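Local coordinates for glutathione S-transferase (Rhodospirillum rubrum F11, PDB 4O7H), which probably catalyses the conjugation of glutathione to electrophilic compounds, the reaction that defines glutathione S-transferases, at residues 21-26 with 70-75; 51-56 with 65-70. All coordinates share one frame; numbering follows the deposited sequence.

Contact 1. Residues 21-26 with 70-75; sequences AEKRLD and YLEEVY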
loop_
_atom_site.group_PDB
_atom_site.type_symbol
_atom_site.label_atom_id
_atom_site.label_comp_id
_atom_site.label_asym_id
_atom_site.label_seq_id
_atom_site.Cartn_x
_atom_site.Cartn_y
_atom_site.Cartn_z
ATOM N N ALA A 21 -2.056 -16.421 13.368
ATOM C CA ALA A 21 -2.692 -17.720 13.650
ATOM C C ALA A 21 -2.255 -18.796 12.626
ATOM O O ALA A 21 -1.994 -19.944 12.986
ATOM C CB ALA A 21 -4.194 -17.598 13.711
ATOM N N GLU A 22 -2.198 -18.433 11.348
ATOM C CA GLU A 22 -1.749 -19.359 10.305
ATOM C C GLU A 22 -0.321 -19.803 10.582
ATOM O O GLU A 22 0.019 -20.978 10.359
ATOM C CB GLU A 22 -1.815 -18.701 8.939
ATOM C CG GLU A 22 -3.233 -18.603 8.375
ATOM C CD GLU A 22 -3.862 -19.922 8.011
ATOM O OE1 GLU A 22 -3.115 -20.812 7.524
ATOM O OE2 GLU A 22 -5.094 -20.075 8.202
ATOM N N LYS A 23 0.493 -18.914 11.166
ATOM C CA LYS A 23 1.909 -19.235 11.484
ATOM C C LYS A 23 2.053 -19.870 12.869
ATOM O O LYS A 23 3.158 -20.127 13.329
ATOM C CB LYS A 23 2.769 -18.005 11.338
ATOM C CG LYS A 23 2.934 -17.666 9.856
ATOM C CD LYS A 23 3.891 -16.545 9.600
ATOM C CE LYS A 23 4.179 -16.433 8.123
ATOM N NZ LYS A 23 5.218 -17.365 7.639
ATOM N N ARG A 24 0.931 -20.116 13.522
ATOM C CA ARG A 24 0.923 -20.731 14.860
ATOM C C ARG A 24 1.720 -19.903 15.887
ATOM O O ARG A 24 2.457 -20.431 16.748
ATOM C CB ARG A 24 1.452 -22.141 14.784
ATOM C CG ARG A 24 0.376 -23.129 14.398
ATOM C CD ARG A 24 -0.148 -23.004 12.992
ATOM N NE ARG A 24 -1.075 -24.111 12.625
ATOM C CZ ARG A 24 -1.530 -24.312 11.391
ATOM N NH1 ARG A 24 -2.326 -25.357 11.098
ATOM N NH2 ARG A 24 -1.220 -23.455 10.436
ATOM N N LEU A 25 1.590 -18.585 15.785
ATOM C CA LEU A 25 2.269 -17.667 16.667
ATOM C C LEU A 25 1.321 -17.146 17.691
ATOM O O LEU A 25 0.319 -16.493 17.361
ATOM C CB LEU A 25 2.891 -16.508 15.863
ATOM C CG LEU A 25 3.849 -16.928 14.777
ATOM C CD1 LEU A 25 4.246 -15.723 13.952
ATOM C CD2 LEU A 25 5.096 -17.525 15.448
ATOM N N ASP A 26 1.628 -17.373 18.955
ATOM C CA ASP A 26 0.781 -16.879 20.004
ATOM C C ASP A 26 0.960 -15.343 20.141
ATOM O O ASP A 26 2.032 -14.831 19.922
ATOM C CB ASP A 26 1.165 -17.544 21.320
ATOM C CG ASP A 26 0.940 -19.056 21.299
ATOM O OD1 ASP A 26 -0.030 -19.519 20.661
ATOM O OD2 ASP A 26 1.747 -19.770 21.928
ATOM N N TYR A 70 7.877 -9.063 7.583
ATOM C CA TYR A 70 8.669 -9.402 8.759
ATOM C C TYR A 70 8.299 -10.805 9.211
ATOM O O TYR A 70 9.197 -11.627 9.516
ATOM C CB TYR A 70 8.374 -8.409 9.875
ATOM C CG TYR A 70 8.902 -8.830 11.223
ATOM C CD1 TYR A 70 10.218 -8.565 11.595
ATOM C CD2 TYR A 70 8.074 -9.483 12.126
ATOM C CE1 TYR A 70 10.707 -8.949 12.869
ATOM C CE2 TYR A 70 8.574 -9.871 13.387
ATOM C CZ TYR A 70 9.863 -9.623 13.729
ATOM O OH TYR A 70 10.357 -10.031 14.993
ATOM N N LEU A 71 7.019 -11.125 9.288
ATOM C CA LEU A 71 6.621 -12.487 9.743
ATOM C C LEU A 71 7.193 -13.573 8.832
ATOM O O LEU A 71 7.620 -14.637 9.321
ATOM C CB LEU A 71 5.119 -12.650 9.908
ATOM C CG LEU A 71 4.443 -11.798 10.965
ATOM C CD1 LEU A 71 2.942 -11.995 10.864
ATOM C CD2 LEU A 71 5.002 -12.096 12.378
ATOM N N GLU A 72 7.229 -13.318 7.524
ATOM C CA GLU A 72 7.719 -14.329 6.599
ATOM C C GLU A 72 9.242 -14.464 6.735
ATOM O O GLU A 72 9.801 -15.554 6.521
ATOM C CB GLU A 72 7.281 -13.989 5.163
ATOM C CG GLU A 72 7.583 -15.062 4.124
ATOM C CD GLU A 72 6.565 -16.182 4.045
ATOM O OE1 GLU A 72 5.613 -16.257 4.863
ATOM O OE2 GLU A 72 6.743 -17.012 3.080
ATOM N N GLU A 73 9.920 -13.397 7.105
ATOM C CA GLU A 73 11.387 -13.405 7.276
ATOM C C GLU A 73 11.777 -14.123 8.554
ATOM O O GLU A 73 12.763 -14.901 8.578
ATOM C CB GLU A 73 11.944 -11.976 7.287
ATOM C CG GLU A 73 11.937 -11.328 5.913
ATOM C CD GLU A 73 12.248 -9.845 5.927
ATOM O OE1 GLU A 73 12.746 -9.328 6.945
ATOM O OE2 GLU A 73 12.023 -9.238 4.858
ATOM N N VAL A 74 11.064 -13.850 9.628
ATOM C CA VAL A 74 11.483 -14.367 10.963
ATOM C C VAL A 74 10.857 -15.719 11.296
ATOM O O VAL A 74 11.421 -16.506 12.073
ATOM C CB VAL A 74 11.159 -13.293 12.010
ATOM C CG1 VAL A 74 11.481 -13.767 13.412
ATOM C CG2 VAL A 74 11.961 -12.034 11.690
ATOM N N TYR A 75 9.693 -16.001 10.740
ATOM C CA TYR A 75 8.913 -17.200 11.011
ATOM C C TYR A 75 8.496 -17.813 9.662
ATOM O O TYR A 75 7.326 -17.778 9.286
ATOM C CB TYR A 75 7.685 -16.896 11.845
ATOM C CG TYR A 75 7.949 -16.105 13.095
ATOM C CD1 TYR A 75 8.481 -16.706 14.249
ATOM C CD2 TYR A 75 7.692 -14.759 13.134
ATOM C CE1 TYR A 75 8.750 -15.957 15.394
ATOM C CE2 TYR A 75 7.966 -14.004 14.273
ATOM C CZ TYR A 75 8.475 -14.607 15.406
ATOM O OH TYR A 75 8.712 -13.822 16.536
#

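Contact 2. Residues 51-56 with 65-70; sequences PVLVEA and WAICEY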
loop_
_atom_site.group_PDB
_atom_site.type_symbol
_atom_site.label_atom_id
_atom_site.label_comp_id
_atom_site.label_asym_id
_atom_site.label_seq_id
_atom_site.Cartn_x
_atom_site.Cartn_y
_atom_site.Cartn_z
ATOM N N PRO A 51 -2.383 -2.018 12.228
ATOM C CA PRO A 51 -1.748 -2.819 13.288
ATOM C C PRO A 51 -0.347 -2.398 13.651
ATOM O O PRO A 51 0.403 -1.802 12.845
ATOM C CB PRO A 51 -1.693 -4.220 12.700
ATOM C CG PRO A 51 -1.562 -3.971 11.216
ATOM C CD PRO A 51 -2.343 -2.727 10.928
ATOM N N VAL A 52 0.006 -2.710 14.904
ATOM C CA VAL A 52 1.386 -2.619 15.354
ATOM C C VAL A 52 1.703 -3.925 16.108
ATOM O O VAL A 52 0.947 -4.297 17.040
ATOM C CB VAL A 52 1.592 -1.431 16.318
ATOM C CG1 VAL A 52 3.027 -1.374 16.787
ATOM C CG2 VAL A 52 1.234 -0.130 15.607
ATOM N N LEU A 53 2.782 -4.582 15.735
ATOM C CA LEU A 53 3.262 -5.786 16.406
ATOM C C LEU A 53 4.425 -5.436 17.327
ATOM O O LEU A 53 5.378 -4.750 16.887
ATOM C CB LEU A 53 3.705 -6.817 15.385
ATOM C CG LEU A 53 4.250 -8.170 15.871
ATOM C CD1 LEU A 53 3.135 -9.024 16.458
ATOM C CD2 LEU A 53 4.964 -8.866 14.744
ATOM N N VAL A 54 4.349 -5.905 18.584
ATOM C CA VAL A 54 5.483 -5.739 19.536
ATOM C C VAL A 54 5.910 -7.145 20.016
ATOM O O VAL A 54 5.099 -7.915 20.587
ATOM C CB VAL A 54 5.133 -4.832 20.718
ATOM C CG1 VAL A 54 6.385 -4.571 21.562
ATOM C CG2 VAL A 54 4.474 -3.546 20.234
ATOM N N GLU A 55 7.127 -7.512 19.666
ATOM C CA GLU A 55 7.687 -8.780 20.083
ATOM C C GLU A 55 8.028 -8.708 21.576
ATOM O O GLU A 55 8.099 -7.649 22.148
ATOM C CB GLU A 55 8.928 -9.137 19.282
ATOM C CG GLU A 55 8.699 -9.395 17.793
ATOM C CD GLU A 55 8.183 -10.783 17.481
ATOM O OE1 GLU A 55 7.456 -11.370 18.316
ATOM O OE2 GLU A 55 8.535 -11.281 16.396
ATOM N N ALA A 56 8.201 -9.878 22.174
ATOM C CA ALA A 56 8.515 -9.950 23.617
ATOM C C ALA A 56 9.783 -9.174 24.008
ATOM O O ALA A 56 9.869 -8.671 25.142
ATOM C CB ALA A 56 8.619 -11.419 24.011
ATOM N N TRP A 65 1.865 -4.345 5.816
ATOM C CA TRP A 65 2.729 -4.994 4.883
ATOM C C TRP A 65 4.074 -5.256 5.532
ATOM O O TRP A 65 4.646 -6.354 5.427
ATOM C CB TRP A 65 2.912 -4.194 3.596
ATOM C CG TRP A 65 1.749 -4.135 2.687
ATOM C CD1 TRP A 65 0.497 -4.670 2.852
ATOM C CD2 TRP A 65 1.699 -3.398 1.422
ATOM N NE1 TRP A 65 -0.320 -4.325 1.752
ATOM C CE2 TRP A 65 0.386 -3.541 0.895
ATOM C CE3 TRP A 65 2.635 -2.598 0.716
ATOM C CZ2 TRP A 65 0.013 -2.981 -0.337
ATOM C CZ3 TRP A 65 2.282 -2.082 -0.456
ATOM C CH2 TRP A 65 0.974 -2.239 -0.986
ATOM N N ALA A 66 4.629 -4.238 6.221
ATOM C CA ALA A 66 5.880 -4.445 6.918
ATOM C C ALA A 66 5.810 -5.610 7.897
ATOM O O ALA A 66 6.726 -6.427 7.992
ATOM C CB ALA A 66 6.275 -3.203 7.685
ATOM N N ILE A 67 4.701 -5.703 8.635
ATOM C CA ILE A 67 4.511 -6.828 9.571
ATOM C C ILE A 67 4.455 -8.161 8.828
ATOM O O ILE A 67 5.116 -9.112 9.216
ATOM C CB ILE A 67 3.257 -6.651 10.462
ATOM C CG1 ILE A 67 3.452 -5.456 11.414
ATOM C CG2 ILE A 67 2.981 -7.926 11.213
ATOM C CD1 ILE A 67 2.143 -4.994 12.035
ATOM N N CYS A 68 3.692 -8.230 7.746
ATOM C CA CYS A 68 3.587 -9.468 6.965
ATOM C C CYS A 68 4.912 -9.913 6.389
ATOM O O CYS A 68 5.273 -11.113 6.469
ATOM C CB CYS A 68 2.517 -9.324 5.907
ATOM S SG CYS A 68 0.832 -9.314 6.601
ATOM N N GLU A 69 5.699 -8.974 5.884
ATOM C CA GLU A 69 6.993 -9.349 5.318
ATOM C C GLU A 69 7.947 -9.753 6.443
ATOM O O GLU A 69 8.697 -10.722 6.294
ATOM C CB GLU A 69 7.577 -8.207 4.520
ATOM C CG GLU A 69 6.769 -7.822 3.301
ATOM C CD GLU A 69 6.832 -8.863 2.204
ATOM O OE1 GLU A 69 7.796 -9.644 2.141
ATOM O OE2 GLU A 69 5.878 -8.868 1.421
ATOM N N TYR A 70 7.877 -9.063 7.583
ATOM C CA TYR A 70 8.669 -9.402 8.759
ATOM C C TYR A 70 8.299 -10.805 9.211
ATOM O O TYR A 70 9.197 -11.627 9.516
ATOM C CB TYR A 70 8.374 -8.409 9.875
ATOM C CG TYR A 70 8.902 -8.830 11.223
ATOM C CD1 TYR A 70 10.218 -8.565 11.595
ATOM C CD2 TYR A 70 8.074 -9.483 12.126
ATOM C CE1 TYR A 70 10.707 -8.949 12.869
ATOM C CE2 TYR A 70 8.574 -9.871 13.387
ATOM C CZ TYR A 70 9.863 -9.623 13.729
ATOM O OH TYR A 70 10.357 -10.031 14.993
#

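Contact 1. Residues 21-26 with 70-75
K23 and Y75 bring the backbones of 21-26 and 70-75 nearest together, CA to CA 7.3 Å, each just past the end of a helix. The chain leaves helix 11-22 through a Schellman motif, with R24 at a positive phi of 58°, and so turns L25 back toward the other helix. K23 sends its long chain across this gap and bends at its last torsion (chi4 -83°), which brings the ammonium to both Y75 O and E72 OE1. K23 NZ donates to Y75 O at 2.7 Å, coming nearly straight onto the carbonyl, and to E72 OE1 at 3.0 Å in a salt bridge that meets the carboxylate from above its plane. Lysine suits this buried place because it can serve several acceptors; P78 O is the third, while E72 OE1 also receives the backbone N of L80. In the thioredoxin-like domain of this family, helices 11-22 and 64-74 lie together on one face of the sheet, and here their C-terminal ends are joined. The forked end of L25 suits a flat partner: both methyls spread over one face of the Y75 ring, CD2 4.0 Å from its centroid in a CH-pi contact. V74 CG1 lies over the opposite face, offset toward the rim. Tyrosine adds a hydroxyl, hydrogen-bonded to E55 and R2. L25 CD1 also touches L71 CD2 at 4.0 Å.

Contact 2. Residues 51-56 with 65-70
I67 CD1 packs against P51 and L53 where helix 64-74 passes strand 52-54, their axes 9.1 Å apart and inclined at 41°. The tight part of the contact gathers round this methyl: P51 CG lies 3.9 Å from I67 CD1, and L53 CB lies 4.1 Å from it. A slim, extended isoleucine branch suits the place, because its CD1 fits into the corner formed by the proline ring and the backbone at P51 O and L53 N, while V16 and I61 border the same side chain. L53, long enough to bridge to the next turn of the helix, brings its CD2 to Y70 CE2, 4.0 Å away, the two side chains crossing at about a right angle. Y70 and E55 meet tip to tip. With its CG anti to the backbone N (chi1 167°), the tyrosine offers L53 an apolar ring and still donates its OH to buried E55 OE2 at 2.6 Å, on the anti lone pair and near the ring plane. E55 OE1 pairs with R2, which probably keeps the carboxylate ionised. Beyond E55 the contact loosens, and A56 is exposed past the strand's end. W65 belongs to the helix face turned to the second subunit, where it stacks on that chain's W65. The peptide bond before P51 is cis, and a cis-proline leading into this strand is the hallmark of the thioredoxin fold; in glutathione S-transferases generally, the backbone just before it binds glutathione.

In the fold
Contacts 1 and 2 lie about 9 Å apart, centre to centre, within the thioredoxin-like N-terminal domain, and both use helix 64-74. Along the chain the order is 21-26, 51-56, 65-70 and 70-75, so contact 2 falls within the span that contact 1 closes, with Y70 common to both. L71 and L53 join the two apolar regions, and E55 OE2 is shared by the hydroxyls of Y70 and, probably, Y75. Helix 64-74 thus faces the sheet and helix 11-22 on one side and meets the second subunit on another, so these contacts link the core of the domain to the dimer interface.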